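Local coordinates for protein STM4351 (Salmonella enterica, PDB 2Y7I) that binds arginine with high specificity in the periplasm, probably delivering it for uptake as solute-binding proteins of its family do, at residues 93-104 and 155-164; 122-130 and 180-188. All blocks are in the same frame, centred on the assembly; numbering follows the deposited sequence. Where two conformers were deposited one is given.

Interaction 1: 93-104 and 155-164; sequences LSAVVVTRKGAY and EGVFGDVAAI. With ARG (arginine), chain C.
The Tyr104 ring and the Glu155 carboxylate meet at the end of this strand pair away from the bound arginine, their planes 76° apart. Glu155 OE1 sits at the ring's edge, near its plane, and takes a hydrogen bond from Tyr104 OH at 2.6 Å on its anti side. The same oxygen lies at the edge of the Arg100 guanidinium, where NH1 completes a salt bridge, so one carboxylate oxygen meets both a hydroxyl and a guanidinium. Glu155 reaches both because its chain is bent about the CB-CG bond (chi2 -57°). The Phe158 ring, swung anti to its backbone N (chi1 -179°), lies obliquely against the other strand: CE1 meets Ala95 CB at 3.6 Å and CD1 touches Val97 CG2.

Strands 95-100 and 156-160 run antiparallel. Val96 and Gly159 exchange two backbone hydrogen bonds, and Val98 and Val157 two more. On the face bearing Val96 and Val98, helix 161-168 folds back: Ile164 CG2 presses on Val98 CB at 3.5 Å, while its CG1 meets Val96 CG2 at 3.7 Å.

Asp160, the last residue of its strand, turns OD2 to the amino N of the bound arginine at 2.8 Å; Tyr16 OH and His123 NE2 also bond to this oxygen. A ladder of main-chain bonds thus carries a carboxylate to the pocket, where three partners fix it and its charge probably favours the ligand's ammonium group.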
loop_
_atom_site.group_PDB
_atom_site.type_symbol
_atom_site.label_atom_id
_atom_site.label_comp_id
_atom_site.label_asym_id
_atom_site.label_seq_id
_atom_site.Cartn_x
_atom_site.Cartn_y
_atom_site.Cartn_z
ATOM N N LEU A 93 11.625 8.181 -6.647
ATOM C CA LEU A 93 11.274 9.559 -6.970
ATOM C C LEU A 93 12.439 10.360 -7.551
ATOM O O LEU A 93 13.532 9.815 -7.786
ATOM C CB LEU A 93 10.638 10.275 -5.765
ATOM C CG LEU A 93 9.161 10.093 -5.399
ATOM C CD1 LEU A 93 8.256 9.897 -6.629
ATOM C CD2 LEU A 93 8.981 8.958 -4.401
ATOM N N SER A 94 12.195 11.649 -7.792
ATOM C CA SER A 94 13.187 12.527 -8.410
ATOM C C SER A 94 14.327 12.885 -7.459
ATOM O O SER A 94 14.149 12.925 -6.236
ATOM C CB SER A 94 12.523 13.797 -8.953
ATOM O OG SER A 94 11.678 13.483 -10.041
ATOM N N ALA A 95 15.497 13.126 -8.038
ATOM C CA ALA A 95 16.680 13.450 -7.271
ATOM C C ALA A 95 16.863 14.963 -7.306
ATOM O O ALA A 95 16.513 15.616 -8.283
ATOM C CB ALA A 95 17.885 12.751 -7.831
ATOM N N VAL A 96 17.408 15.506 -6.225
ATOM C CA VAL A 96 17.592 16.942 -6.095
ATOM C C VAL A 96 18.987 17.272 -5.589
ATOM O O VAL A 96 19.650 16.438 -4.944
ATOM C CB VAL A 96 16.511 17.593 -5.168
ATOM C CG1 VAL A 96 15.092 17.449 -5.759
ATOM C CG2 VAL A 96 16.564 17.039 -3.753
ATOM N N VAL A 97 19.428 18.493 -5.880
ATOM C CA VAL A 97 20.644 19.033 -5.291
ATOM C C VAL A 97 20.221 19.984 -4.190
ATOM O O VAL A 97 19.246 20.720 -4.340
ATOM C CB VAL A 97 21.507 19.817 -6.306
ATOM C CG1 VAL A 97 22.841 20.237 -5.667
ATOM C CG2 VAL A 97 21.759 18.971 -7.551
ATOM N N VAL A 98 20.926 19.936 -3.066
ATOM C CA VAL A 98 20.794 20.976 -2.058
ATOM C C VAL A 98 22.051 21.849 -2.100
ATOM O O VAL A 98 23.157 21.330 -2.183
ATOM C CB VAL A 98 20.504 20.408 -0.650
ATOM C CG1 VAL A 98 21.570 19.342 -0.214
ATOM C CG2 VAL A 98 20.331 21.538 0.370
ATOM N N THR A 99 21.859 23.172 -2.117
ATOM C CA THR A 99 22.968 24.134 -2.134
ATOM C C THR A 99 22.655 25.213 -1.113
ATOM O O THR A 99 21.580 25.203 -0.528
ATOM C CB THR A 99 23.165 24.790 -3.526
ATOM O OG1 THR A 99 22.144 25.777 -3.760
ATOM C CG2 THR A 99 23.158 23.724 -4.660
ATOM N N ARG A 100 23.576 26.147 -0.904
ATOM C CA ARG A 100 23.233 27.359 -0.168
ATOM C C ARG A 100 22.050 28.021 -0.888
ATOM O O ARG A 100 22.014 28.040 -2.112
ATOM C CB ARG A 100 24.433 28.302 -0.104
ATOM C CG ARG A 100 25.443 27.946 0.987
ATOM C CD ARG A 100 26.774 28.691 0.833
ATOM N NE ARG A 100 26.670 29.888 -0.010
ATOM C CZ ARG A 100 27.018 29.945 -1.301
ATOM N NH1 ARG A 100 27.501 28.866 -1.928
ATOM N NH2 ARG A 100 26.874 31.085 -1.969
ATOM N N LYS A 101 21.086 28.538 -0.128
ATOM C CA LYS A 101 19.821 29.027 -0.682
ATOM C C LYS A 101 20.062 30.149 -1.695
ATOM O O LYS A 101 20.733 31.114 -1.398
ATOM C CB LYS A 101 18.902 29.497 0.456
ATOM C CG LYS A 101 17.570 30.076 0.037
ATOM C CD LYS A 101 16.742 30.457 1.269
ATOM C CE LYS A 101 17.414 31.580 2.064
ATOM N NZ LYS A 101 16.830 31.750 3.436
ATOM N N GLY A 102 19.537 29.995 -2.905
ATOM C CA GLY A 102 19.698 31.033 -3.933
ATOM C C GLY A 102 21.008 31.014 -4.700
ATOM O O GLY A 102 21.171 31.776 -5.648
ATOM N N ALA A 103 21.946 30.147 -4.318
ATOM C CA ALA A 103 23.282 30.174 -4.923
ATOM C C ALA A 103 23.365 29.527 -6.312
ATOM O O ALA A 103 24.221 29.909 -7.130
ATOM C CB ALA A 103 24.332 29.570 -3.972
ATOM N N TYR A 104 22.491 28.551 -6.560
ATOM C CA TYR A 104 22.443 27.794 -7.820
ATOM C C TYR A 104 20.975 27.522 -8.150
ATOM O O TYR A 104 20.149 27.322 -7.242
ATOM C CB TYR A 104 23.254 26.471 -7.732
ATOM C CG TYR A 104 24.733 26.702 -7.436
ATOM C CD1 TYR A 104 25.625 27.051 -8.459
ATOM C CD2 TYR A 104 25.221 26.625 -6.127
ATOM C CE1 TYR A 104 26.979 27.307 -8.183
ATOM C CE2 TYR A 104 26.557 26.868 -5.846
ATOM C CZ TYR A 104 27.429 27.208 -6.880
ATOM O OH TYR A 104 28.752 27.465 -6.607
ATOM N N GLU A 155 29.848 22.498 -3.111
ATOM C CA GLU A 155 28.803 23.458 -3.462
ATOM C C GLU A 155 27.398 22.873 -3.377
ATOM O O GLU A 155 26.424 23.611 -3.231
ATOM C CB GLU A 155 29.053 24.076 -4.839
ATOM C CG GLU A 155 30.248 25.022 -4.847
ATOM C CD GLU A 155 30.097 26.141 -3.826
ATOM O OE1 GLU A 155 29.355 27.100 -4.109
ATOM O OE2 GLU A 155 30.717 26.063 -2.741
ATOM N N GLY A 156 27.298 21.551 -3.468
ATOM C CA GLY A 156 26.006 20.892 -3.355
ATOM C C GLY A 156 26.118 19.461 -2.872
ATOM O O GLY A 156 27.209 18.901 -2.785
ATOM N N VAL A 157 24.971 18.891 -2.530
ATOM C CA VAL A 157 24.848 17.471 -2.200
ATOM C C VAL A 157 23.628 16.992 -2.976
ATOM O O VAL A 157 22.603 17.660 -2.978
ATOM C CB VAL A 157 24.714 17.220 -0.672
ATOM C CG1 VAL A 157 24.318 15.745 -0.392
ATOM C CG2 VAL A 157 26.046 17.534 0.060
ATOM N N PHE A 158 23.771 15.858 -3.661
ATOM C CA PHE A 158 22.783 15.359 -4.627
ATOM C C PHE A 158 22.242 14.025 -4.113
ATOM O O PHE A 158 23.020 13.104 -3.854
ATOM C CB PHE A 158 23.497 15.205 -5.980
ATOM C CG PHE A 158 22.636 14.723 -7.116
ATOM C CD1 PHE A 158 21.441 15.359 -7.450
ATOM C CD2 PHE A 158 23.081 13.669 -7.912
ATOM C CE1 PHE A 158 20.667 14.918 -8.540
ATOM C CE2 PHE A 158 22.326 13.218 -9.010
ATOM C CZ PHE A 158 21.115 13.843 -9.320
ATOM N N GLY A 159 20.920 13.947 -3.925
ATOM C CA GLY A 159 20.270 12.749 -3.379
ATOM C C GLY A 159 18.760 12.721 -3.545
ATOM O O GLY A 159 18.195 13.542 -4.289
ATOM N N ASP A 160 18.094 11.782 -2.859
ATOM C CA ASP A 160 16.629 11.662 -2.960
ATOM C C ASP A 160 15.945 12.846 -2.296
ATOM O O ASP A 160 16.392 13.329 -1.256
ATOM C CB ASP A 160 16.111 10.328 -2.377
ATOM C CG ASP A 160 16.407 9.137 -3.291
ATOM O OD1 ASP A 160 15.678 8.934 -4.277
ATOM O OD2 ASP A 160 17.371 8.401 -3.036
ATOM N N VAL A 161 14.859 13.314 -2.910
ATOM C CA VAL A 161 14.152 14.493 -2.412
ATOM C C VAL A 161 13.716 14.369 -0.952
ATOM O O VAL A 161 13.837 15.334 -0.202
ATOM C CB VAL A 161 12.996 14.978 -3.366
ATOM C CG1 VAL A 161 11.899 13.923 -3.526
ATOM C CG2 VAL A 161 12.441 16.318 -2.905
ATOM N N ALA A 162 13.247 13.181 -0.550
ATOM C CA ALA A 162 12.817 12.955 0.833
ATOM C C ALA A 162 13.969 13.128 1.822
ATOM O O ALA A 162 13.806 13.747 2.884
ATOM C CB ALA A 162 12.165 11.553 0.990
ATOM N N ALA A 163 15.130 12.588 1.467
ATOM C CA ALA A 163 16.299 12.633 2.341
ATOM C C ALA A 163 16.830 14.057 2.459
ATOM O O ALA A 163 17.098 14.537 3.561
ATOM C CB ALA A 163 17.381 11.696 1.827
ATOM N N ILE A 164 16.954 14.731 1.321
ATOM C CA ILE A 164 17.427 16.123 1.286
ATOM C C ILE A 164 16.432 17.019 2.026
ATOM O O ILE A 164 16.819 17.857 2.862
ATOM C CB ILE A 164 17.628 16.607 -0.179
ATOM C CG1 ILE A 164 18.710 15.797 -0.944
ATOM C CG2 ILE A 164 17.834 18.130 -0.261
ATOM C CD1 ILE A 164 19.956 15.460 -0.189
HETATM N N ARG C . 17.779 5.803 -3.866
HETATM C CA ARG C . 19.238 5.930 -4.175
HETATM C C ARG C . 19.738 4.650 -4.833
HETATM O O ARG C . 20.922 4.535 -5.139
HETATM C CB ARG C . 20.053 6.226 -2.898
HETATM C CG ARG C . 19.831 5.213 -1.761
HETATM C CD ARG C . 20.761 5.451 -0.573
HETATM N NE ARG C . 20.292 4.694 0.590
HETATM C CZ ARG C . 20.894 4.661 1.777
HETATM N NH1 ARG C . 22.022 5.339 2.000
HETATM N NH2 ARG C . 20.365 3.943 2.746
HETATM O OXT ARG C . 18.966 3.695 -5.048
HETATM O O HOH W 1 14.235 6.712 -5.133
HETATM O O HOH W 2 26.134 25.954 -2.088
#

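Interaction 2: 122-130 and 180-188. With ARG (arginine), chain C; ACT (acetate ion), chain G.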
loop_
_atom_site.group_PDB
_atom_site.type_symbol
_atom_site.label_atom_id
_atom_site.label_comp_id
_atom_site.label_asym_id
_atom_site.label_seq_id
_atom_site.Cartn_x
_atom_site.Cartn_y
_atom_site.Cartn_z
ATOM N N THR A 122 22.253 5.526 -7.601
ATOM C CA THR A 122 21.690 6.079 -8.837
ATOM C C THR A 122 22.234 7.478 -9.080
ATOM O O THR A 122 22.554 7.847 -10.212
ATOM C CB THR A 122 20.160 6.188 -8.717
ATOM O OG1 THR A 122 19.848 6.816 -7.473
ATOM C CG2 THR A 122 19.522 4.799 -8.723
ATOM N N HIS A 123 22.332 8.256 -8.007
ATOM C CA HIS A 123 22.769 9.638 -8.095
ATOM C C HIS A 123 24.184 9.748 -8.615
ATOM O O HIS A 123 24.482 10.625 -9.430
ATOM C CB HIS A 123 22.633 10.318 -6.734
ATOM C CG HIS A 123 21.321 10.052 -6.078
ATOM N ND1 HIS A 123 20.118 10.384 -6.668
ATOM C CD2 HIS A 123 21.014 9.442 -4.907
ATOM C CE1 HIS A 123 19.127 10.014 -5.876
ATOM N NE2 HIS A 123 19.641 9.437 -4.805
ATOM N N GLN A 124 25.056 8.853 -8.154
ATOM C CA GLN A 124 26.431 8.837 -8.607
ATOM C C GLN A 124 26.485 8.545 -10.106
ATOM O O GLN A 124 27.184 9.233 -10.848
ATOM C CB GLN A 124 27.243 7.796 -7.829
ATOM C CG GLN A 124 28.666 7.598 -8.346
ATOM C CD GLN A 124 29.466 6.645 -7.460
ATOM O OE1 GLN A 124 29.102 5.474 -7.293
ATOM N NE2 GLN A 124 30.565 7.145 -6.898
ATOM N N ARG A 125 25.728 7.540 -10.545
ATOM C CA ARG A 125 25.734 7.142 -11.949
ATOM C C ARG A 125 25.166 8.257 -12.830
ATOM O O ARG A 125 25.761 8.602 -13.861
ATOM C CB ARG A 125 24.981 5.824 -12.160
ATOM C CG ARG A 125 25.229 5.202 -13.531
ATOM C CD ARG A 125 24.669 3.776 -13.630
ATOM N NE ARG A 125 23.210 3.732 -13.791
ATOM C CZ ARG A 125 22.575 3.760 -14.961
ATOM N NH1 ARG A 125 23.254 3.861 -16.100
ATOM N NH2 ARG A 125 21.247 3.694 -14.994
ATOM N N TYR A 126 24.041 8.833 -12.407
ATOM C CA TYR A 126 23.450 9.958 -13.132
ATOM C C TYR A 126 24.428 11.113 -13.329
ATOM O O TYR A 126 24.600 11.574 -14.463
ATOM C CB TYR A 126 22.136 10.473 -12.501
ATOM C CG TYR A 126 21.659 11.730 -13.200
ATOM C CD1 TYR A 126 21.018 11.668 -14.441
ATOM C CD2 TYR A 126 21.918 12.980 -12.657
ATOM C CE1 TYR A 126 20.617 12.826 -15.105
ATOM C CE2 TYR A 126 21.526 14.141 -13.309
ATOM C CZ TYR A 126 20.884 14.056 -14.531
ATOM O OH TYR A 126 20.507 15.211 -15.166
ATOM N N LEU A 127 25.040 11.601 -12.242
ATOM C CA LEU A 127 25.960 12.747 -12.359
ATOM C C LEU A 127 27.172 12.435 -13.219
ATOM O O LEU A 127 27.607 13.275 -14.018
ATOM C CB LEU A 127 26.444 13.242 -11.002
ATOM C CG LEU A 127 25.815 14.415 -10.247
ATOM C CD1 LEU A 127 26.958 15.205 -9.582
ATOM C CD2 LEU A 127 24.946 15.361 -11.086
ATOM N N GLN A 128 27.724 11.234 -13.042
ATOM C CA GLN A 128 28.894 10.809 -13.822
ATOM C C GLN A 128 28.594 10.748 -15.311
ATOM O O GLN A 128 29.443 11.096 -16.130
ATOM C CB GLN A 128 29.431 9.455 -13.321
ATOM C CG GLN A 128 30.265 9.591 -12.047
ATOM C CD GLN A 128 30.662 8.261 -11.410
ATOM O OE1 GLN A 128 31.334 8.240 -10.372
ATOM N NE2 GLN A 128 30.237 7.157 -12.010
ATOM N N ASP A 129 27.386 10.302 -15.654
ATOM C CA ASP A 129 27.017 10.103 -17.053
ATOM C C ASP A 129 26.486 11.348 -17.720
ATOM O O ASP A 129 26.858 11.644 -18.860
ATOM C CB ASP A 129 25.959 9.016 -17.184
ATOM C CG ASP A 129 26.493 7.642 -16.880
ATOM O OD1 ASP A 129 27.723 7.488 -16.756
ATOM O OD2 ASP A 129 25.671 6.716 -16.757
ATOM N N LYS A 130 25.609 12.059 -17.012
ATOM C CA LYS A 130 24.772 13.085 -17.619
ATOM C C LYS A 130 25.119 14.515 -17.216
ATOM O O LYS A 130 24.586 15.459 -17.787
ATOM C CB LYS A 130 23.287 12.793 -17.346
ATOM C CG LYS A 130 22.801 11.419 -17.857
ATOM C CD LYS A 130 22.989 11.292 -19.350
ATOM C CE LYS A 130 22.293 10.071 -19.917
ATOM N NZ LYS A 130 22.559 10.006 -21.375
ATOM N N ARG A 180 15.634 19.687 -11.084
ATOM C CA ARG A 180 15.700 18.337 -10.561
ATOM C C ARG A 180 16.144 17.363 -11.647
ATOM O O ARG A 180 16.145 17.702 -12.834
ATOM C CB ARG A 180 14.333 17.929 -10.011
ATOM C CG ARG A 180 13.836 18.904 -8.960
ATOM C CD ARG A 180 12.613 18.405 -8.233
ATOM N NE ARG A 180 12.237 19.355 -7.191
ATOM C CZ ARG A 180 11.480 19.059 -6.138
ATOM N NH1 ARG A 180 11.006 17.823 -5.972
ATOM N NH2 ARG A 180 11.194 20.004 -5.255
ATOM N N ALA A 181 16.516 16.158 -11.232
ATOM C CA ALA A 181 16.925 15.099 -12.160
ATOM C C ALA A 181 15.896 13.985 -12.109
ATOM O O ALA A 181 15.589 13.463 -11.034
ATOM C CB ALA A 181 18.299 14.563 -11.795
ATOM N N SER A 182 15.369 13.625 -13.273
ATOM C CA SER A 182 14.287 12.653 -13.360
ATOM C C SER A 182 14.517 11.597 -14.437
ATOM O O SER A 182 13.739 10.638 -14.532
ATOM C CB SER A 182 12.953 13.368 -13.613
ATOM O OG SER A 182 12.458 13.949 -12.418
ATOM N N ASP A 183 15.577 11.779 -15.232
ATOM C CA ASP A 183 15.880 10.914 -16.397
ATOM C C ASP A 183 15.493 9.454 -16.120
ATOM O O ASP A 183 16.059 8.833 -15.216
ATOM C CB ASP A 183 17.370 11.038 -16.766
ATOM C CG ASP A 183 17.747 10.272 -18.042
ATOM O OD1 ASP A 183 17.070 9.284 -18.405
ATOM O OD2 ASP A 183 18.750 10.655 -18.681
ATOM N N PRO A 184 14.512 8.911 -16.875
ATOM C CA PRO A 184 14.027 7.566 -16.531
ATOM C C PRO A 184 14.994 6.415 -16.858
ATOM O O PRO A 184 14.713 5.270 -16.518
ATOM C CB PRO A 184 12.721 7.445 -17.324
ATOM C CG PRO A 184 12.886 8.384 -18.472
ATOM C CD PRO A 184 13.706 9.528 -17.950
ATOM N N ASP A 185 16.111 6.713 -17.514
ATOM C CA ASP A 185 17.210 5.751 -17.632
ATOM C C ASP A 185 17.881 5.534 -16.270
ATOM O O ASP A 185 18.568 4.526 -16.064
ATOM C CB ASP A 185 18.254 6.231 -18.649
ATOM C CG ASP A 185 17.785 6.103 -20.081
ATOM O OD1 ASP A 185 16.849 5.319 -20.355
ATOM O OD2 ASP A 185 18.363 6.793 -20.946
ATOM N N TYR A 186 17.655 6.473 -15.342
ATOM C CA TYR A 186 18.317 6.495 -14.038
ATOM C C TYR A 186 17.346 6.451 -12.858
ATOM O O TYR A 186 17.646 5.855 -11.825
ATOM C CB TYR A 186 19.231 7.735 -13.931
ATOM C CG TYR A 186 20.338 7.710 -14.959
ATOM C CD1 TYR A 186 20.133 8.203 -16.245
ATOM C CD2 TYR A 186 21.583 7.151 -14.657
ATOM C CE1 TYR A 186 21.133 8.147 -17.211
ATOM C CE2 TYR A 186 22.594 7.105 -15.614
ATOM C CZ TYR A 186 22.359 7.604 -16.887
ATOM O OH TYR A 186 23.353 7.546 -17.835
ATOM N N TYR A 187 16.178 7.063 -13.026
ATOM C CA TYR A 187 15.253 7.309 -11.916
ATOM C C TYR A 187 13.846 6.792 -12.194
ATOM O O TYR A 187 13.481 6.598 -13.333
ATOM C CB TYR A 187 15.203 8.813 -11.615
ATOM C CG TYR A 187 16.517 9.349 -11.065
ATOM C CD1 TYR A 187 16.971 8.957 -9.809
ATOM C CD2 TYR A 187 17.294 10.243 -11.799
ATOM C CE1 TYR A 187 18.173 9.423 -9.288
ATOM C CE2 TYR A 187 18.508 10.721 -11.300
ATOM C CZ TYR A 187 18.935 10.305 -10.033
ATOM O OH TYR A 187 20.117 10.765 -9.510
ATOM N N GLY A 188 13.065 6.570 -11.142
ATOM C CA GLY A 188 11.682 6.135 -11.307
ATOM C C GLY A 188 11.456 4.645 -11.122
ATOM O O GLY A 188 10.314 4.189 -11.166
HETATM N N ARG C . 17.779 5.803 -3.866
HETATM C CA ARG C . 19.238 5.930 -4.175
HETATM C C ARG C . 19.738 4.650 -4.833
HETATM O O ARG C . 20.922 4.535 -5.139
HETATM C CB ARG C . 20.053 6.226 -2.898
HETATM C CG ARG C . 19.831 5.213 -1.761
HETATM C CD ARG C . 20.761 5.451 -0.573
HETATM N NE ARG C . 20.292 4.694 0.590
HETATM C CZ ARG C . 20.894 4.661 1.777
HETATM N NH1 ARG C . 22.022 5.339 2.000
HETATM N NH2 ARG C . 20.365 3.943 2.746
HETATM O OXT ARG C . 18.966 3.695 -5.048
HETATM C C ACT G . 22.603 1.866 -10.715
HETATM O O ACT G . 22.469 0.660 -10.426
HETATM O OXT ACT G . 21.977 2.263 -11.730
HETATM C CH3 ACT G . 23.455 2.781 -9.886
HETATM O O HOH W 3 19.946 4.086 -12.561
#
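Part of the wall of the arginine pocket is built here by the first turn of helix 122-130, backed by an aromatic cluster of His123, Tyr126, Tyr186 and Tyr187. Thr122 N gives a hydrogen bond to the ligand's carboxylate O at 3.0 Å. His123, which also lines the pocket, shares a hydrogen bond of 2.9 Å between its ND1 and Tyr187 OH, met at the imidazole's edge, which helps fix the rotation of that ring.

Tyr186 is gripped on several sides. Tyr126, its CG anti to the backbone N (chi1 174°), directs an edge at the Tyr186 face in a T-shaped pair, planes at 80°. The Arg125 guanidinium has Tyr186 CE2 over its centre, NH1 being 3.3 Å from that carbon. At the ring's tip, Tyr186 OH donates to Asp129 OD2 at 2.7 Å, and Lys130 CE lies along the rim. Ala181 CB covers a face of Tyr126 in a CH-pi contact. Arg125 NE also bonds OXT of an acetate, probably from the crystallisation liquor, at 2.8 Å.

The loop 180-188 is thereby clamped along one side of the helix. Leu127, on another side, packs on strand 114-118, and Tyr187 and Ala181 rest on Phe158 of strand 156-160.

From the N terminus the segments come in the order 93-104, 122-130, 155-164 and 180-188, so the two contacts alternate along the chain and their loops cross. Interaction 1 closes a loop of 50 residues, joining neighbouring strands of a five-stranded mixed sheet; interaction 2 closes one of 49, bringing the loop after strand 174-176 back to helix 122-130. They meet directly: Ala181 N lies 3.0 Å from Ala95 O, probably as a hydrogen bond, and Phe158 CE2 packs 3.4 Å from His123 O. Sheet, helix and loop thus form one unit, and both contacts reach the bound arginine, one at its amino group and the other at its carboxylate.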